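Local coordinates for intimin (Escherichia coli, PDB 1F00), which mediates bacterial cell adhesion, probably by presenting a C-type lectin-like domain at the end of a rod of immunoglobulin-like domains to its host-side receptor, at residues F94-I99 against D171-Y177; T117-Q121 against P182-P188; L120-Q124 against A227-Y233; N142-A146 against L157-T163. All blocks are in the same frame, centred on the assembly; numbering follows the deposited sequence.

Contact 1 (F94-I99 against D171-Y177)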
loop_
_atom_site.group_PDB
_atom_site.type_symbol
_atom_site.label_atom_id
_atom_site.label_comp_id
_atom_site.label_asym_id
_atom_site.label_seq_id
_atom_site.Cartn_x
_atom_site.Cartn_y
_atom_site.Cartn_z
ATOM N N PHE A 94 -2.735 4.662 18.670
ATOM C CA PHE A 94 -2.321 3.622 17.743
ATOM C C PHE A 94 -1.005 3.968 17.068
ATOM O O PHE A 94 -0.695 5.139 16.834
ATOM C CB PHE A 94 -3.410 3.397 16.682
ATOM C CG PHE A 94 -4.677 2.790 17.229
ATOM C CD1 PHE A 94 -4.731 1.441 17.558
ATOM C CD2 PHE A 94 -5.815 3.571 17.422
ATOM C CE1 PHE A 94 -5.900 0.875 18.072
ATOM C CE2 PHE A 94 -6.987 3.020 17.935
ATOM C CZ PHE A 94 -7.031 1.664 18.262
ATOM N N THR A 95 -0.224 2.936 16.772
ATOM C CA THR A 95 1.055 3.109 16.103
ATOM C C THR A 95 0.825 3.803 14.762
ATOM O O THR A 95 -0.267 3.734 14.201
ATOM C CB THR A 95 1.725 1.745 15.849
ATOM O OG1 THR A 95 2.194 1.207 17.094
ATOM C CG2 THR A 95 2.883 1.880 14.880
ATOM N N THR A 96 1.860 4.473 14.268
ATOM C CA THR A 96 1.810 5.169 12.985
ATOM C C THR A 96 1.530 4.182 11.851
ATOM O O THR A 96 2.201 3.154 11.740
ATOM C CB THR A 96 3.157 5.847 12.681
ATOM O OG1 THR A 96 3.499 6.732 13.751
ATOM C CG2 THR A 96 3.076 6.633 11.377
ATOM N N LEU A 97 0.537 4.489 11.020
ATOM C CA LEU A 97 0.203 3.634 9.889
ATOM C C LEU A 97 1.342 3.770 8.882
ATOM O O LEU A 97 1.759 4.879 8.541
ATOM C CB LEU A 97 -1.121 4.069 9.253
ATOM C CG LEU A 97 -1.662 3.153 8.148
ATOM C CD1 LEU A 97 -1.805 1.724 8.681
ATOM C CD2 LEU A 97 -3.001 3.685 7.657
ATOM N N THR A 98 1.831 2.635 8.401
ATOM C CA THR A 98 2.951 2.622 7.475
ATOM C C THR A 98 2.836 1.514 6.433
ATOM O O THR A 98 2.260 0.459 6.693
ATOM C CB THR A 98 4.274 2.395 8.253
ATOM O OG1 THR A 98 4.475 3.474 9.178
ATOM C CG2 THR A 98 5.456 2.314 7.305
ATOM N N ILE A 99 3.386 1.767 5.250
ATOM C CA ILE A 99 3.404 0.756 4.205
ATOM C C ILE A 99 4.854 0.284 4.122
ATOM O O ILE A 99 5.771 1.088 3.912
ATOM C CB ILE A 99 2.954 1.319 2.839
ATOM C CG1 ILE A 99 1.455 1.619 2.878
ATOM C CG2 ILE A 99 3.257 0.304 1.729
ATOM C CD1 ILE A 99 0.918 2.301 1.621
ATOM N N ASP A 171 -8.931 3.631 12.448
ATOM C CA ASP A 171 -8.725 4.515 13.592
ATOM C C ASP A 171 -8.455 5.898 13.007
ATOM O O ASP A 171 -8.105 6.838 13.721
ATOM C CB ASP A 171 -7.535 4.067 14.450
ATOM C CG ASP A 171 -6.248 3.995 13.665
ATOM O OD1 ASP A 171 -5.285 4.714 14.011
ATOM O OD2 ASP A 171 -6.208 3.213 12.699
ATOM N N ASN A 172 -8.614 5.991 11.688
ATOM C CA ASN A 172 -8.440 7.235 10.943
ATOM C C ASN A 172 -7.008 7.690 10.671
ATOM O O ASN A 172 -6.554 8.713 11.188
ATOM C CB ASN A 172 -9.213 8.362 11.632
ATOM C CG ASN A 172 -9.122 9.666 10.882
ATOM O OD1 ASN A 172 -9.481 9.742 9.706
ATOM N ND2 ASN A 172 -8.640 10.710 11.557
ATOM N N GLN A 173 -6.299 6.916 9.859
ATOM C CA GLN A 173 -4.936 7.249 9.457
ATOM C C GLN A 173 -4.817 6.899 7.982
ATOM O O GLN A 173 -5.619 6.121 7.452
ATOM C CB GLN A 173 -3.889 6.443 10.237
ATOM C CG GLN A 173 -3.654 6.894 11.666
ATOM C CD GLN A 173 -2.415 6.245 12.259
ATOM O OE1 GLN A 173 -1.291 6.565 11.875
ATOM N NE2 GLN A 173 -2.618 5.314 13.187
ATOM N N THR A 174 -3.813 7.472 7.328
ATOM C CA THR A 174 -3.572 7.219 5.916
ATOM C C THR A 174 -2.071 7.122 5.642
ATOM O O THR A 174 -1.287 7.936 6.139
ATOM C CB THR A 174 -4.135 8.362 5.031
ATOM O OG1 THR A 174 -5.551 8.479 5.220
ATOM C CG2 THR A 174 -3.830 8.089 3.559
ATOM N N ALA A 175 -1.681 6.121 4.858
ATOM C CA ALA A 175 -0.285 5.936 4.466
ATOM C C ALA A 175 -0.337 5.713 2.963
ATOM O O ALA A 175 -1.275 5.098 2.466
ATOM C CB ALA A 175 0.326 4.727 5.158
ATOM N N THR A 176 0.661 6.202 2.235
ATOM C CA THR A 176 0.652 6.056 0.785
ATOM C C THR A 176 1.997 5.684 0.177
ATOM O O THR A 176 3.060 6.086 0.668
ATOM C CB THR A 176 0.190 7.352 0.101
ATOM O OG1 THR A 176 1.157 8.380 0.340
ATOM C CG2 THR A 176 -1.142 7.798 0.653
ATOM N N TYR A 177 1.925 4.915 -0.902
ATOM C CA TYR A 177 3.096 4.465 -1.643
ATOM C C TYR A 177 2.941 4.910 -3.094
ATOM O O TYR A 177 1.895 4.690 -3.706
ATOM C CB TYR A 177 3.210 2.941 -1.582
ATOM C CG TYR A 177 4.226 2.381 -2.551
ATOM C CD1 TYR A 177 3.832 1.872 -3.783
ATOM C CD2 TYR A 177 5.590 2.409 -2.255
ATOM C CE1 TYR A 177 4.765 1.404 -4.700
ATOM C CE2 TYR A 177 6.535 1.946 -3.172
ATOM C CZ TYR A 177 6.113 1.448 -4.389
ATOM O OH TYR A 177 7.033 1.003 -5.312
HETATM O O HOH W 1 0.747 7.657 8.128
#
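Segments 94-99 and 171-177 run nearly the same way, 18° apart end to end, where the chain passes from one immunoglobulin-like domain into the β-sandwich of the next. The CA atoms of Phe94 and Asp171 are 7.7 Å apart, those of Thr98 and Ala175 5.5 Å. Thr98 pairs with Ser130 and Ala175 with Val167, in two different sheets; the bonds that cross the seam use the Gln173 amide and a water that donates to both Leu97 O and Thr174 O.

Gln173 suits this seam because its flat amide can answer a backbone on both counts. Its NE2 donates to Thr95 O at 3.0 Å, almost straight and close to the amide plane, and also to the syn lone pair of Asp171 OD1. Its OE1 accepts from Leu97 N at 2.9 Å, the donor lying 44° above the carbonyl plane. Three bonds therefore fix the rotation of the amide. Asp171 in turn is anchored through OD2 by Ser169 OG and Asn133 N, while its CB lies against the Phe94 ring. That ring, at the end of strand 91-94, also touches Thr12 of the parallel strand 12-14, which ties the joint to the preceding domain.

Farther along, the single methyl of Ala175 lets Leu97 and Ile99 both approach the strand closely, its CB lying 3.9 Å from Leu97 CG. With CG anti to the backbone N (chi1 -173°), Leu97 lays CD2 against the Gln173 carbonyl; Leu97 also touches Tyr136 of strand 136-140. Ile99, packed on Trp138 as well, ends the row: its extended chain brings CD1 to 4.0 Å from Tyr177 CB.

Contact 2 (T117-Q121 against P182-P188)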
loop_
_atom_site.group_PDB
_atom_site.type_symbol
_atom_site.label_atom_id
_atom_site.label_comp_id
_atom_site.label_asym_id
_atom_site.label_seq_id
_atom_site.Cartn_x
_atom_site.Cartn_y
_atom_site.Cartn_z
ATOM N N THR A 117 11.138 -2.224 -12.156
ATOM C CA THR A 117 10.983 -1.126 -13.106
ATOM C C THR A 117 10.652 -1.664 -14.493
ATOM O O THR A 117 10.557 -0.908 -15.462
ATOM C CB THR A 117 12.252 -0.275 -13.194
ATOM O OG1 THR A 117 13.357 -1.105 -13.562
ATOM C CG2 THR A 117 12.533 0.392 -11.854
ATOM N N VAL A 118 10.507 -2.986 -14.575
ATOM C CA VAL A 118 10.125 -3.677 -15.807
ATOM C C VAL A 118 8.879 -4.442 -15.381
ATOM O O VAL A 118 8.932 -5.277 -14.474
ATOM C CB VAL A 118 11.213 -4.663 -16.279
ATOM C CG1 VAL A 118 10.771 -5.353 -17.559
ATOM C CG2 VAL A 118 12.510 -3.915 -16.516
ATOM N N TRP A 119 7.750 -4.152 -16.011
ATOM C CA TRP A 119 6.506 -4.795 -15.605
ATOM C C TRP A 119 5.886 -5.785 -16.560
ATOM O O TRP A 119 5.619 -5.461 -17.716
ATOM C CB TRP A 119 5.407 -3.763 -15.341
ATOM C CG TRP A 119 5.668 -2.700 -14.335
ATOM C CD1 TRP A 119 6.724 -2.597 -13.478
ATOM C CD2 TRP A 119 4.821 -1.577 -14.072
ATOM N NE1 TRP A 119 6.587 -1.471 -12.692
ATOM C CE2 TRP A 119 5.426 -0.827 -13.040
ATOM C CE3 TRP A 119 3.606 -1.133 -14.612
ATOM C CZ2 TRP A 119 4.858 0.348 -12.535
ATOM C CZ3 TRP A 119 3.039 0.036 -14.109
ATOM C CH2 TRP A 119 3.669 0.763 -13.081
ATOM N N LEU A 120 5.639 -6.991 -16.069
ATOM C CA LEU A 120 4.928 -7.967 -16.871
ATOM C C LEU A 120 3.519 -7.380 -16.730
ATOM O O LEU A 120 3.071 -7.133 -15.608
ATOM C CB LEU A 120 4.979 -9.345 -16.205
ATOM C CG LEU A 120 4.075 -10.427 -16.797
ATOM C CD1 LEU A 120 4.460 -10.688 -18.249
ATOM C CD2 LEU A 120 4.212 -11.708 -15.972
ATOM N N GLN A 121 2.823 -7.124 -17.830
ATOM C CA GLN A 121 1.479 -6.561 -17.690
ATOM C C GLN A 121 0.591 -7.497 -16.879
ATOM O O GLN A 121 0.558 -8.705 -17.124
ATOM C CB GLN A 121 0.823 -6.302 -19.049
ATOM C CG GLN A 121 -0.438 -5.451 -18.908
ATOM C CD GLN A 121 -1.144 -5.158 -20.226
ATOM O OE1 GLN A 121 -1.695 -4.078 -20.409
ATOM N NE2 GLN A 121 -1.143 -6.122 -21.135
ATOM N N PRO A 182 7.348 2.853 -14.950
ATOM C CA PRO A 182 8.264 1.782 -15.358
ATOM C C PRO A 182 8.994 2.098 -16.652
ATOM O O PRO A 182 8.519 2.896 -17.458
ATOM C CB PRO A 182 7.339 0.584 -15.508
ATOM C CG PRO A 182 6.082 1.215 -16.038
ATOM C CD PRO A 182 5.943 2.460 -15.167
ATOM N N ASN A 183 10.146 1.467 -16.842
ATOM C CA ASN A 183 10.936 1.655 -18.050
ATOM C C ASN A 183 10.319 0.866 -19.200
ATOM O O ASN A 183 10.318 1.325 -20.341
ATOM C CB ASN A 183 12.375 1.184 -17.822
ATOM C CG ASN A 183 13.173 2.140 -16.949
ATOM O OD1 ASN A 183 13.854 1.724 -16.011
ATOM N ND2 ASN A 183 13.100 3.429 -17.265
ATOM N N SER A 184 9.786 -0.315 -18.892
ATOM C CA SER A 184 9.175 -1.175 -19.908
ATOM C C SER A 184 7.944 -1.932 -19.421
ATOM O O SER A 184 7.838 -2.265 -18.243
ATOM C CB SER A 184 10.191 -2.211 -20.403
ATOM O OG SER A 184 11.279 -1.586 -21.050
ATOM N N LEU A 185 7.031 -2.211 -20.350
ATOM C CA LEU A 185 5.818 -2.972 -20.064
ATOM C C LEU A 185 5.824 -4.162 -21.029
ATOM O O LEU A 185 5.992 -3.985 -22.235
ATOM C CB LEU A 185 4.567 -2.126 -20.303
ATOM C CG LEU A 185 3.234 -2.823 -20.019
ATOM C CD1 LEU A 185 3.090 -3.082 -18.525
ATOM C CD2 LEU A 185 2.081 -1.953 -20.512
ATOM N N ILE A 186 5.629 -5.363 -20.490
ATOM C CA ILE A 186 5.646 -6.596 -21.277
ATOM C C ILE A 186 4.219 -7.073 -21.529
ATOM O O ILE A 186 3.486 -7.379 -20.592
ATOM C CB ILE A 186 6.444 -7.694 -20.526
ATOM C CG1 ILE A 186 7.778 -7.120 -20.032
ATOM C CG2 ILE A 186 6.680 -8.884 -21.435
ATOM C CD1 ILE A 186 8.655 -6.545 -21.142
ATOM N N VAL A 187 3.828 -7.152 -22.796
ATOM C CA VAL A 187 2.465 -7.543 -23.133
ATOM C C VAL A 187 2.329 -8.799 -23.995
ATOM O O VAL A 187 2.397 -8.725 -25.218
ATOM C CB VAL A 187 1.743 -6.377 -23.848
ATOM C CG1 VAL A 187 0.316 -6.774 -24.205
ATOM C CG2 VAL A 187 1.759 -5.132 -22.958
ATOM N N PRO A 188 2.140 -9.968 -23.362
ATOM C CA PRO A 188 1.987 -11.223 -24.109
ATOM C C PRO A 188 0.570 -11.287 -24.686
ATOM O O PRO A 188 -0.402 -10.981 -23.989
ATOM C CB PRO A 188 2.191 -12.304 -23.041
ATOM C CG PRO A 188 2.934 -11.604 -21.937
ATOM C CD PRO A 188 2.301 -10.237 -21.924
#
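The Trp119 indole carries Pro182 on one face. Pro182 CB sits 3.5 Å from the centroid of the five-membered ring, 12° off its normal, a CH-pi contact, while CG and CD continue over the six-membered ring. The two groups cross at about a right angle; proline, rigid and rich in C-H, suits a flat indole. Leu185 CD1 lies at the edge of the indole, near its plane, and NE1 is satisfied by Pro116 O.

Below the ring the backbones form a parallel pair, strand 118-120 beside strand 184-188. Trp119 N donates to Ser184 O at 2.9 Å and Trp119 O accepts from Ile186 N at 2.8 Å, so this one residue bonds in both directions. Gln121 N to Ile186 O extends the ladder, and Asn183 N to Thr117 O closes its other end. Val118, Leu120 and Ile186 point to the opposite face, beside Ser184; Val118 CG1 meets Ile186 CG1 at 4.3 Å, and Leu120 CD1 meets Pro188 CG at 4.1 Å.

That second face packs on helix 214-224 through Val220 and Trp224. Strand 118-120, which lies between strands of the immunoglobulin-like domain in the chain, joins that domain to the C-type lectin-like one as a parallel edge strand of a three-stranded mixed sheet, with 184-190 in the middle and 276-281 at the other edge.

Contact 3 (L120-Q124 against A227-Y233)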
loop_
_atom_site.group_PDB
_atom_site.type_symbol
_atom_site.label_atom_id
_atom_site.label_comp_id
_atom_site.label_asym_id
_atom_site.label_seq_id
_atom_site.Cartn_x
_atom_site.Cartn_y
_atom_site.Cartn_z
ATOM N N LEU A 120 5.639 -6.991 -16.069
ATOM C CA LEU A 120 4.928 -7.967 -16.871
ATOM C C LEU A 120 3.519 -7.380 -16.730
ATOM O O LEU A 120 3.071 -7.133 -15.608
ATOM C CB LEU A 120 4.979 -9.345 -16.205
ATOM C CG LEU A 120 4.075 -10.427 -16.797
ATOM C CD1 LEU A 120 4.460 -10.688 -18.249
ATOM C CD2 LEU A 120 4.212 -11.708 -15.972
ATOM N N GLN A 121 2.823 -7.124 -17.830
ATOM C CA GLN A 121 1.479 -6.561 -17.690
ATOM C C GLN A 121 0.591 -7.497 -16.879
ATOM O O GLN A 121 0.558 -8.705 -17.124
ATOM C CB GLN A 121 0.823 -6.302 -19.049
ATOM C CG GLN A 121 -0.438 -5.451 -18.908
ATOM C CD GLN A 121 -1.144 -5.158 -20.226
ATOM O OE1 GLN A 121 -1.695 -4.078 -20.409
ATOM N NE2 GLN A 121 -1.143 -6.122 -21.135
ATOM N N TYR A 122 -0.121 -6.928 -15.913
ATOM C CA TYR A 122 -1.014 -7.682 -15.043
ATOM C C TYR A 122 -0.250 -8.524 -14.032
ATOM O O TYR A 122 -0.795 -9.445 -13.433
ATOM C CB TYR A 122 -1.971 -8.541 -15.881
ATOM C CG TYR A 122 -2.806 -7.686 -16.812
ATOM C CD1 TYR A 122 -2.961 -8.021 -18.156
ATOM C CD2 TYR A 122 -3.384 -6.498 -16.359
ATOM C CE1 TYR A 122 -3.665 -7.187 -19.030
ATOM C CE2 TYR A 122 -4.088 -5.660 -17.220
ATOM C CZ TYR A 122 -4.224 -6.008 -18.553
ATOM O OH TYR A 122 -4.912 -5.179 -19.407
ATOM N N GLY A 123 1.028 -8.199 -13.858
ATOM C CA GLY A 123 1.825 -8.880 -12.859
ATOM C C GLY A 123 1.228 -8.380 -11.553
ATOM O O GLY A 123 0.597 -7.316 -11.536
ATOM N N GLN A 124 1.407 -9.123 -10.466
ATOM C CA GLN A 124 0.833 -8.717 -9.190
ATOM C C GLN A 124 1.819 -8.718 -8.022
ATOM O O GLN A 124 2.683 -9.588 -7.925
ATOM C CB GLN A 124 -0.355 -9.624 -8.866
ATOM C CG GLN A 124 -1.470 -9.536 -9.894
ATOM C CD GLN A 124 -2.511 -10.618 -9.721
ATOM O OE1 GLN A 124 -2.202 -11.810 -9.800
ATOM N NE2 GLN A 124 -3.752 -10.213 -9.489
ATOM N N ALA A 227 5.107 -16.589 -15.463
ATOM C CA ALA A 227 3.936 -15.751 -15.706
ATOM C C ALA A 227 2.590 -16.345 -15.310
ATOM O O ALA A 227 1.695 -15.611 -14.888
ATOM C CB ALA A 227 3.886 -15.335 -17.175
ATOM N N ASN A 228 2.435 -17.659 -15.444
ATOM C CA ASN A 228 1.154 -18.276 -15.122
ATOM C C ASN A 228 0.844 -18.371 -13.635
ATOM O O ASN A 228 -0.100 -19.049 -13.231
ATOM C CB ASN A 228 1.029 -19.652 -15.789
ATOM C CG ASN A 228 2.070 -20.641 -15.311
ATOM O OD1 ASN A 228 1.987 -21.826 -15.622
ATOM N ND2 ASN A 228 3.051 -20.166 -14.561
ATOM N N LYS A 229 1.645 -17.689 -12.821
ATOM C CA LYS A 229 1.417 -17.652 -11.383
ATOM C C LYS A 229 0.463 -16.490 -11.140
ATOM O O LYS A 229 -0.121 -16.357 -10.065
ATOM C CB LYS A 229 2.727 -17.412 -10.632
ATOM C CG LYS A 229 3.590 -18.650 -10.503
ATOM C CD LYS A 229 2.928 -19.678 -9.604
ATOM C CE LYS A 229 3.798 -20.917 -9.475
ATOM N NZ LYS A 229 5.191 -20.552 -9.086
ATOM N N TYR A 230 0.318 -15.649 -12.161
ATOM C CA TYR A 230 -0.560 -14.495 -12.086
ATOM C C TYR A 230 -1.917 -14.812 -12.705
ATOM O O TYR A 230 -2.005 -15.425 -13.768
ATOM C CB TYR A 230 0.101 -13.293 -12.769
ATOM C CG TYR A 230 1.441 -12.983 -12.138
ATOM C CD1 TYR A 230 2.624 -13.474 -12.688
ATOM C CD2 TYR A 230 1.510 -12.313 -10.917
ATOM C CE1 TYR A 230 3.845 -13.315 -12.028
ATOM C CE2 TYR A 230 2.721 -12.150 -10.252
ATOM C CZ TYR A 230 3.883 -12.658 -10.809
ATOM O OH TYR A 230 5.065 -12.540 -10.120
ATOM N N GLU A 231 -2.965 -14.399 -12.000
ATOM C CA GLU A 231 -4.349 -14.628 -12.394
ATOM C C GLU A 231 -4.612 -14.514 -13.890
ATOM O O GLU A 231 -5.211 -15.403 -14.496
ATOM C CB GLU A 231 -5.250 -13.642 -11.639
ATOM C CG GLU A 231 -6.738 -13.813 -11.862
ATOM C CD GLU A 231 -7.231 -15.195 -11.475
ATOM O OE1 GLU A 231 -6.704 -15.763 -10.492
ATOM O OE2 GLU A 231 -8.154 -15.707 -12.149
ATOM N N TYR A 232 -4.154 -13.419 -14.483
ATOM C CA TYR A 232 -4.370 -13.168 -15.900
ATOM C C TYR A 232 -3.858 -14.250 -16.852
ATOM O O TYR A 232 -4.481 -14.511 -17.874
ATOM C CB TYR A 232 -3.742 -11.830 -16.287
ATOM C CG TYR A 232 -4.036 -11.401 -17.706
ATOM C CD1 TYR A 232 -5.249 -10.800 -18.040
ATOM C CD2 TYR A 232 -3.088 -11.570 -18.712
ATOM C CE1 TYR A 232 -5.503 -10.365 -19.350
ATOM C CE2 TYR A 232 -3.333 -11.145 -20.020
ATOM C CZ TYR A 232 -4.536 -10.543 -20.329
ATOM O OH TYR A 232 -4.753 -10.090 -21.607
ATOM N N TYR A 233 -2.724 -14.866 -16.530
ATOM C CA TYR A 233 -2.147 -15.891 -17.405
ATOM C C TYR A 233 -2.260 -17.311 -16.841
ATOM O O TYR A 233 -1.620 -18.235 -17.348
ATOM C CB TYR A 233 -0.660 -15.600 -17.665
ATOM C CG TYR A 233 -0.342 -14.178 -18.084
ATOM C CD1 TYR A 233 -0.052 -13.197 -17.134
ATOM C CD2 TYR A 233 -0.314 -13.816 -19.432
ATOM C CE1 TYR A 233 0.263 -11.885 -17.517
ATOM C CE2 TYR A 233 -0.006 -12.512 -19.828
ATOM C CZ TYR A 233 0.282 -11.551 -18.863
ATOM O OH TYR A 233 0.579 -10.262 -19.251
HETATM O O HOH W 2 -3.110 -11.082 -13.130
#
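Tyr122 lays its ring edge atom CD1 over the face of Tyr232, 3.6 Å from CG, the two planes tilted by 44° with centroids 4.4 Å apart. The pair is neither stack nor T-shape, but it covers apolar ring surface, and Gln121 CG lies over a face of the Tyr122 ring. As the third residue of the type II turn from Leu120 to Gly123, Tyr122 has a positive phi (73°).

Tyr233 reaches under the same turn and its OH donates to Gln121 O at 2.6 Å, with the oxygen at the edge of the phenol ring; a long tyrosine is what spans this distance. Tyr230, the third tyrosine of 227-233, offers a face to Gly123 CA, 4.3 Å from its centroid, and its OH bonds to Trp224 O and Gly108 N. Leu120 packs on both tyrosines with its branched end: CG lies by Tyr233 CE1, and CD2 touches Ala227 CB at 3.8 Å and also Tyr230 CD1. A water accepts from Tyr232 N and donates to Tyr122 O.

The loop following helix 214-224 of the lectin-like domain thereby clasps the turn between strands 118-120 and 124-130, while Pro188 and Met190 of strand 184-190 pack against Tyr233.

Contact 4 (N142-A146 against L157-T163)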
loop_
_atom_site.group_PDB
_atom_site.type_symbol
_atom_site.label_atom_id
_atom_site.label_comp_id
_atom_site.label_asym_id
_atom_site.label_seq_id
_atom_site.Cartn_x
_atom_site.Cartn_y
_atom_site.Cartn_z
ATOM N N ASN A 142 -5.250 5.921 -9.446
ATOM C CA ASN A 142 -5.527 5.715 -10.866
ATOM C C ASN A 142 -5.501 4.231 -11.229
ATOM O O ASN A 142 -4.464 3.703 -11.624
ATOM C CB ASN A 142 -4.506 6.460 -11.729
ATOM C CG ASN A 142 -4.879 6.452 -13.204
ATOM O OD1 ASN A 142 -5.774 5.716 -13.626
ATOM N ND2 ASN A 142 -4.188 7.267 -13.998
ATOM N N PRO A 143 -6.646 3.544 -11.099
ATOM C CA PRO A 143 -6.777 2.116 -11.407
ATOM C C PRO A 143 -6.413 1.732 -12.842
ATOM O O PRO A 143 -6.267 0.554 -13.146
ATOM C CB PRO A 143 -8.245 1.831 -11.088
ATOM C CG PRO A 143 -8.532 2.788 -9.981
ATOM C CD PRO A 143 -7.885 4.056 -10.486
ATOM N N ALA A 144 -6.275 2.721 -13.722
ATOM C CA ALA A 144 -5.917 2.445 -15.114
ATOM C C ALA A 144 -4.440 2.072 -15.182
ATOM O O ALA A 144 -4.023 1.274 -16.021
ATOM C CB ALA A 144 -6.186 3.673 -15.989
ATOM N N ILE A 145 -3.657 2.668 -14.293
ATOM C CA ILE A 145 -2.225 2.405 -14.226
ATOM C C ILE A 145 -2.010 1.142 -13.409
ATOM O O ILE A 145 -1.345 0.210 -13.847
ATOM C CB ILE A 145 -1.484 3.578 -13.550
ATOM C CG1 ILE A 145 -1.632 4.842 -14.402
ATOM C CG2 ILE A 145 -0.022 3.220 -13.318
ATOM C CD1 ILE A 145 -1.129 4.696 -15.822
ATOM N N ALA A 146 -2.592 1.126 -12.217
ATOM C CA ALA A 146 -2.480 -0.019 -11.330
ATOM C C ALA A 146 -3.701 -0.053 -10.426
ATOM O O ALA A 146 -4.125 0.981 -9.906
ATOM C CB ALA A 146 -1.203 0.087 -10.492
ATOM N N LEU A 157 -0.473 -4.454 -11.729
ATOM C CA LEU A 157 0.084 -3.435 -12.616
ATOM C C LEU A 157 -0.551 -3.561 -13.999
ATOM O O LEU A 157 -0.570 -4.645 -14.580
ATOM C CB LEU A 157 1.600 -3.610 -12.695
ATOM C CG LEU A 157 2.283 -3.523 -11.324
ATOM C CD1 LEU A 157 3.760 -3.798 -11.470
ATOM C CD2 LEU A 157 2.054 -2.139 -10.712
ATOM N N LYS A 158 -1.054 -2.454 -14.538
ATOM C CA LYS A 158 -1.736 -2.499 -15.827
ATOM C C LYS A 158 -1.130 -1.702 -16.983
ATOM O O LYS A 158 -0.959 -2.237 -18.080
ATOM C CB LYS A 158 -3.189 -2.081 -15.622
ATOM C CG LYS A 158 -3.856 -2.866 -14.506
ATOM C CD LYS A 158 -5.090 -2.177 -13.970
ATOM C CE LYS A 158 -6.311 -2.419 -14.820
ATOM N NZ LYS A 158 -7.521 -1.811 -14.170
ATOM N N GLU A 159 -0.810 -0.430 -16.753
ATOM C CA GLU A 159 -0.244 0.397 -17.818
ATOM C C GLU A 159 0.902 1.274 -17.322
ATOM O O GLU A 159 0.979 1.614 -16.140
ATOM C CB GLU A 159 -1.331 1.294 -18.419
ATOM C CG GLU A 159 -2.537 0.561 -19.015
ATOM C CD GLU A 159 -2.222 -0.170 -20.315
ATOM O OE1 GLU A 159 -1.170 0.107 -20.931
ATOM O OE2 GLU A 159 -3.043 -1.014 -20.731
ATOM N N LYS A 160 1.782 1.655 -18.241
ATOM C CA LYS A 160 2.914 2.495 -17.893
ATOM C C LYS A 160 2.455 3.864 -17.401
ATOM O O LYS A 160 1.714 4.572 -18.079
ATOM C CB LYS A 160 3.841 2.657 -19.094
ATOM C CG LYS A 160 4.430 1.348 -19.588
ATOM C CD LYS A 160 5.366 1.561 -20.773
ATOM C CE LYS A 160 6.589 2.374 -20.392
ATOM N NZ LYS A 160 7.489 2.577 -21.565
ATOM N N GLY A 161 2.906 4.225 -16.211
ATOM C CA GLY A 161 2.539 5.504 -15.643
ATOM C C GLY A 161 2.874 5.514 -14.171
ATOM O O GLY A 161 3.382 4.530 -13.639
ATOM N N THR A 162 2.589 6.632 -13.516
ATOM C CA THR A 162 2.859 6.763 -12.101
ATOM C C THR A 162 1.569 7.116 -11.370
ATOM O O THR A 162 0.778 7.940 -11.830
ATOM C CB THR A 162 3.930 7.850 -11.838
ATOM O OG1 THR A 162 4.111 8.016 -10.428
ATOM C CG2 THR A 162 3.514 9.176 -12.455
ATOM N N THR A 163 1.341 6.455 -10.243
ATOM C CA THR A 163 0.154 6.720 -9.453
ATOM C C THR A 163 0.501 6.396 -8.009
ATOM O O THR A 163 1.650 6.072 -7.697
ATOM C CB THR A 163 -1.050 5.862 -9.942
ATOM O OG1 THR A 163 -2.253 6.331 -9.318
ATOM C CG2 THR A 163 -0.843 4.383 -9.600
HETATM O O HOH W 3 -1.746 8.661 -12.429
#
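Ile145 O takes two backbone donors, Lys158 N at 2.8 Å and Glu159 N at 3.0 Å, so that one carbonyl pins the start of segment 157-163 to the turn 142-146. These are two inter-strand connections at the lectin-facing end of the immunoglobulin-like β-sandwich. Nearby, the Lys158 side chain runs back across the turn: with a bend at chi3 (82°) its NZ reaches Pro143 O at 2.9 Å. A lysine can lay its methylenes along the Ala144 and Pro143 carbonyls and still donate from NZ to Pro143 O.

The side chain of Ile145 fits into the curve of the second segment. Its CD1 meets Lys160 O at 3.6 Å, and Ile145 CG2 lies by Gly161 O and 4.0 Å from Thr163 CG2. Gly161 brings the backbone close to this isoleucine at a point where a side chain would collide with it. Beyond, Ala146 and Leu157 form an antiparallel non-hydrogen-bonded pair, and the small methyl CB of Ala146 touches Leu157 CD2 at 4.0 Å.

What shapes the turn is Asn142. Its OD1 accepts from Ala144 N at 3.0 Å, an Asx turn, and its O accepts from the amides of Ile145 and Ala146, winding 143-145 into a helical bend. A water links Asn142 ND2 to Thr162 O.

Outward, Ser140 OG bonds to Asn142 N and Ala146 O. The turn connects strands 136-140 and 146-148, and the second segment joins 154-157 to 163-169; Ile179 of strand 173-179 touches Ala146 and Thr163, and Leu185 of strand 184-190 lies against Glu159 and Lys160.

Overall arrangement
Contact 1 lies at one end of the second immunoglobulin-like domain of this fragment, next to the preceding one, while contacts 2, 3 and 4 gather at the other, by the lectin-like domain. The centres of contacts 1 and 2 are about 29 Å apart, those of contacts 2 and 4 about 11 Å. Contacts 2 and 3 share Leu120 and Gln121, and contact 4 reaches contact 3 through a probable hydrogen bond from Tyr122 N to Leu157 O. Along the chain the first segments come in order 94-99, 117-121, 120-124 and 142-146. Strand 173-179 of contact 1 is followed by strand 184-190 of contact 2, which carries the chain into the next domain. Such extensive joints would probably limit flexing between domains of the adhesin.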